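Anopheles Plasmodium-responsive Leucine-rich repeat protein 1B (Anopheles gambiae, PDB 4XGO) probably acts in the mosquito's response to Plasmodium infection as a leucine-rich repeat protein that probably interacts with LRIM1. Local coordinates at residues T195-L198 and L199-G203; H328-I331 and D332-L335. All coordinates share one frame; numbering follows the deposited sequence.

Contact 1: T195-L198 and L199-G203; sequences TAWL and LNYPG. With PO4 (phosphate ion), chain E.
Tyr201 brings its CE2 to the rim of the Trp197 indole, near the plane of that ring, where CE3 of Trp197 stands 4.0 Å from CE2 of Tyr201; the two side chains cross at about a right angle. One face of the indole carries the carbonyl carbon C of Thr195 and CG of Leu198, each displaced toward the rim, while one face of the phenol ring has CB of Asn200 above it, also off centre. Trp197 O lies oblique to the phenol, 3.2 Å from Tyr201 CD2. CG of Trp197 sits between its own backbone N and carbonyl carbon (chi1 52°), which folds the indole back beside Thr195; there NE1 bonds to the carbonyl of Asp194.

The backbone evidence is that of a short 3-10 helix, 196-200. Successive i to i+3 bonds run from Leu199 N to Ala196 O (3.3 Å), from Asn200 N to Trp197 O (3.1 Å) and from Tyr201 N to Leu198 O (3.1 Å).

At the start of the helix a phosphate, probably from the crystallisation liquor, is gripped twice: Thr195 N reaches O4 at 2.9 Å and Thr195 OG1 reaches O2 at 2.5 Å. Thr218 OG1 binds the same ion, and His221 ND1 also bonds Thr195 OG1.

A short 3-10 helix between successive parallel strands is a usual way for a leucine-rich repeat to return along its convex side. This one lies in the loop between strand 184-186 and strand 206-208; its indole packs on Leu187, Leu209 and, with Tyr201, on Val174 of strand 173-175, while Leu198 meets Phe222.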
# COMPACT_ATOMS: atom_id res chain seq x y z
N THR A 195 -29.35 9.09 -14.65
CA THR A 195 -28.66 8.51 -15.79
C THR A 195 -28.99 9.19 -17.12
O THR A 195 -28.73 8.62 -18.18
CB THR A 195 -28.97 7.00 -15.95
OG1 THR A 195 -30.32 6.81 -16.38
CG2 THR A 195 -28.70 6.23 -14.66
N ALA A 196 -29.55 10.40 -17.10
CA ALA A 196 -29.95 11.06 -18.35
C ALA A 196 -28.76 11.30 -19.27
O ALA A 196 -28.90 11.32 -20.49
CB ALA A 196 -30.68 12.37 -18.06
N TRP A 197 -27.58 11.45 -18.66
CA TRP A 197 -26.32 11.65 -19.37
C TRP A 197 -25.95 10.46 -20.28
O TRP A 197 -25.17 10.65 -21.21
CB TRP A 197 -25.20 11.98 -18.35
CG TRP A 197 -25.12 11.00 -17.23
CD1 TRP A 197 -25.71 11.07 -15.99
CD2 TRP A 197 -24.43 9.74 -17.26
NE1 TRP A 197 -25.42 9.94 -15.26
CE2 TRP A 197 -24.64 9.11 -16.01
CE3 TRP A 197 -23.65 9.09 -18.22
CZ2 TRP A 197 -24.11 7.87 -15.71
CZ3 TRP A 197 -23.12 7.84 -17.91
CH2 TRP A 197 -23.36 7.25 -16.67
N LEU A 198 -26.50 9.27 -20.03
CA LEU A 198 -26.25 8.10 -20.90
C LEU A 198 -26.63 8.33 -22.35
O LEU A 198 -26.04 7.72 -23.25
CB LEU A 198 -26.99 6.85 -20.41
CG LEU A 198 -26.44 6.14 -19.17
CD1 LEU A 198 -27.42 5.09 -18.69
CD2 LEU A 198 -25.09 5.51 -19.48
N LEU A 199 -27.61 9.19 -22.58
CA LEU A 199 -28.04 9.54 -23.94
C LEU A 199 -26.93 10.12 -24.83
O LEU A 199 -27.04 10.07 -26.06
CB LEU A 199 -29.22 10.52 -23.88
CG LEU A 199 -30.54 9.91 -23.41
CD1 LEU A 199 -31.52 11.00 -23.01
CD2 LEU A 199 -31.15 9.03 -24.48
N ASN A 200 -25.88 10.66 -24.21
CA ASN A 200 -24.76 11.26 -24.95
C ASN A 200 -23.62 10.28 -25.30
O ASN A 200 -22.62 10.70 -25.91
CB ASN A 200 -24.17 12.42 -24.15
CG ASN A 200 -25.16 13.54 -23.92
OD1 ASN A 200 -26.11 13.73 -24.68
ND2 ASN A 200 -24.94 14.30 -22.85
N TYR A 201 -23.79 9.00 -24.95
CA TYR A 201 -22.77 7.97 -25.16
C TYR A 201 -23.35 6.72 -25.84
O TYR A 201 -23.46 5.64 -25.24
CB TYR A 201 -22.10 7.63 -23.81
CG TYR A 201 -21.66 8.89 -23.13
CD1 TYR A 201 -20.59 9.61 -23.63
CD2 TYR A 201 -22.36 9.41 -22.06
CE1 TYR A 201 -20.20 10.80 -23.05
CE2 TYR A 201 -21.98 10.60 -21.47
CZ TYR A 201 -20.90 11.30 -21.97
OH TYR A 201 -20.51 12.50 -21.41
N PRO A 202 -23.70 6.86 -27.14
CA PRO A 202 -24.40 5.78 -27.84
C PRO A 202 -23.52 4.58 -28.22
O PRO A 202 -24.06 3.55 -28.66
CB PRO A 202 -24.96 6.47 -29.09
CG PRO A 202 -24.03 7.61 -29.33
CD PRO A 202 -23.61 8.08 -27.97
N GLY A 203 -22.20 4.70 -28.06
CA GLY A 203 -21.27 3.64 -28.42
C GLY A 203 -20.93 2.70 -27.27
O GLY A 203 -20.13 1.77 -27.44
P PO4 E . -32.71 7.64 -13.93
O1 PO4 E . -34.22 7.71 -13.75
O2 PO4 E . -32.37 6.57 -14.94
O3 PO4 E . -32.10 7.34 -12.57
O4 PO4 E . -32.19 8.98 -14.43

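Contact 2: H328-I331 and D332-L335; sequences HCKI and DYHL
Lys330 and Tyr333 are brought side by side by their first torsions. CG of Lys330 lies between its own backbone N and carbonyl carbon (chi1 73°), and the chain is extended from there on; CG of Tyr333 is anti to its carbonyl carbon (chi1 -74°). Both side chains therefore point the same way, and the aliphatic part of the lysine runs along the phenol, with Lys330 CG 3.7 Å from Tyr333 CD1 and Lys330 CE 3.5 Å from Tyr333 CE1. CE approaches the ring obliquely, whereas Ile331 O lies at the ring edge, in its plane.

The polar ends meet through one water, which accepts from Lys330 NZ at 3.1 Å and is 2.5 Å from Tyr333 OH. Lys330 NZ also forms a salt bridge with Asp304, so the ammonium is tied both to the preceding part of the chain and, through water, to the phenol.

The backbone reverses between these two residues. Tyr333 N donates to Lys330 O at 3.0 Å. Ile331 and Asp332 hold the two central positions, the positive phi of Asp332 being that expected at the third residue of a type II turn.

Farther from the bend, Cys329 faces the returning chain: its CB lies 3.8 Å from Tyr333 CB, and its SG is 3.7 Å from Leu335 CD2. The same sulfur is joined to Cys340, and His334 pairs through its backbone with Cys341.

The arrangement is a type II beta turn leading into strand 334-336, which runs antiparallel to 339-342. Its disulfide-linked setting is consistent with a disulfide-stabilised C-terminal cap, as in other leucine-rich repeat proteins.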
# COMPACT_ATOMS: atom_id res chain seq x y z
N HIS A 328 -31.45 -21.11 4.49
CA HIS A 328 -32.55 -21.24 5.44
C HIS A 328 -33.61 -20.22 5.06
O HIS A 328 -33.28 -19.20 4.48
CB HIS A 328 -32.06 -20.93 6.85
CG HIS A 328 -30.85 -21.71 7.26
ND1 HIS A 328 -30.86 -23.09 7.36
CD2 HIS A 328 -29.60 -21.32 7.58
CE1 HIS A 328 -29.66 -23.50 7.73
NE2 HIS A 328 -28.88 -22.45 7.87
N CYS A 329 -34.87 -20.51 5.35
CA CYS A 329 -35.96 -19.65 4.94
C CYS A 329 -36.62 -19.06 6.15
O CYS A 329 -36.63 -19.68 7.22
CB CYS A 329 -37.02 -20.43 4.16
SG CYS A 329 -36.37 -21.16 2.65
N LYS A 330 -37.23 -17.89 5.97
CA LYS A 330 -37.97 -17.30 7.06
C LYS A 330 -39.30 -18.02 7.23
O LYS A 330 -39.71 -18.83 6.40
CB LYS A 330 -38.14 -15.79 6.86
CG LYS A 330 -39.12 -15.36 5.79
CD LYS A 330 -38.94 -13.87 5.51
CE LYS A 330 -40.09 -13.31 4.70
NZ LYS A 330 -39.84 -11.89 4.33
N ILE A 331 -39.98 -17.74 8.34
CA ILE A 331 -41.22 -18.40 8.67
C ILE A 331 -42.21 -18.35 7.49
O ILE A 331 -42.35 -17.30 6.84
CB ILE A 331 -41.84 -17.80 9.96
CG1 ILE A 331 -42.95 -18.69 10.50
CG2 ILE A 331 -42.31 -16.37 9.71
CD1 ILE A 331 -43.37 -18.36 11.92
N ASP A 332 -42.85 -19.48 7.23
CA ASP A 332 -43.86 -19.67 6.17
C ASP A 332 -43.30 -19.76 4.75
O ASP A 332 -44.08 -19.88 3.79
CB ASP A 332 -44.98 -18.63 6.25
CG ASP A 332 -45.74 -18.70 7.55
OD1 ASP A 332 -45.93 -19.82 8.08
OD2 ASP A 332 -46.18 -17.65 8.04
N TYR A 333 -41.98 -19.71 4.62
CA TYR A 333 -41.28 -19.95 3.36
C TYR A 333 -40.59 -21.30 3.45
O TYR A 333 -40.20 -21.74 4.53
CB TYR A 333 -40.26 -18.86 3.06
CG TYR A 333 -40.87 -17.54 2.61
CD1 TYR A 333 -41.62 -16.77 3.50
CD2 TYR A 333 -40.68 -17.07 1.32
CE1 TYR A 333 -42.18 -15.56 3.10
CE2 TYR A 333 -41.25 -15.87 0.91
CZ TYR A 333 -41.98 -15.12 1.80
OH TYR A 333 -42.55 -13.92 1.40
N HIS A 334 -40.45 -21.95 2.30
CA HIS A 334 -39.79 -23.24 2.22
C HIS A 334 -38.97 -23.29 0.95
O HIS A 334 -39.21 -22.55 0.00
CB HIS A 334 -40.82 -24.38 2.22
CG HIS A 334 -41.60 -24.50 0.93
ND1 HIS A 334 -41.14 -25.21 -0.15
CD2 HIS A 334 -42.81 -24.00 0.57
CE1 HIS A 334 -42.02 -25.15 -1.13
NE2 HIS A 334 -43.05 -24.42 -0.72
N LEU A 335 -38.00 -24.19 0.94
CA LEU A 335 -37.12 -24.30 -0.22
C LEU A 335 -37.80 -25.02 -1.37
O LEU A 335 -38.45 -26.05 -1.18
CB LEU A 335 -35.82 -25.02 0.14
CG LEU A 335 -34.92 -24.33 1.15
CD1 LEU A 335 -33.94 -25.31 1.77
CD2 LEU A 335 -34.16 -23.19 0.50
O HOH W 1 -42.63 -11.94 2.92

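Overall arrangement
Contacts 1 and 2 belong to different parts of the leucine-rich repeat domain. Their centres are 42 Å apart and their nearest atoms about 29 Å, so they do not touch, and contact 1 closes along the chain before contact 2 opens. Contact 1 lies about 15 Å from the centre of the chain, in a linker between successive repeat strands, and is partly buried; contact 2 lies about 39 Å from that centre, on the surface of the C-terminal end, beyond strand 297-299. Each has a small molecule probably from the crystallisation liquor nearby, phosphate at contact 1 and glycerol at contact 2, so neither by itself identifies a natural ligand site.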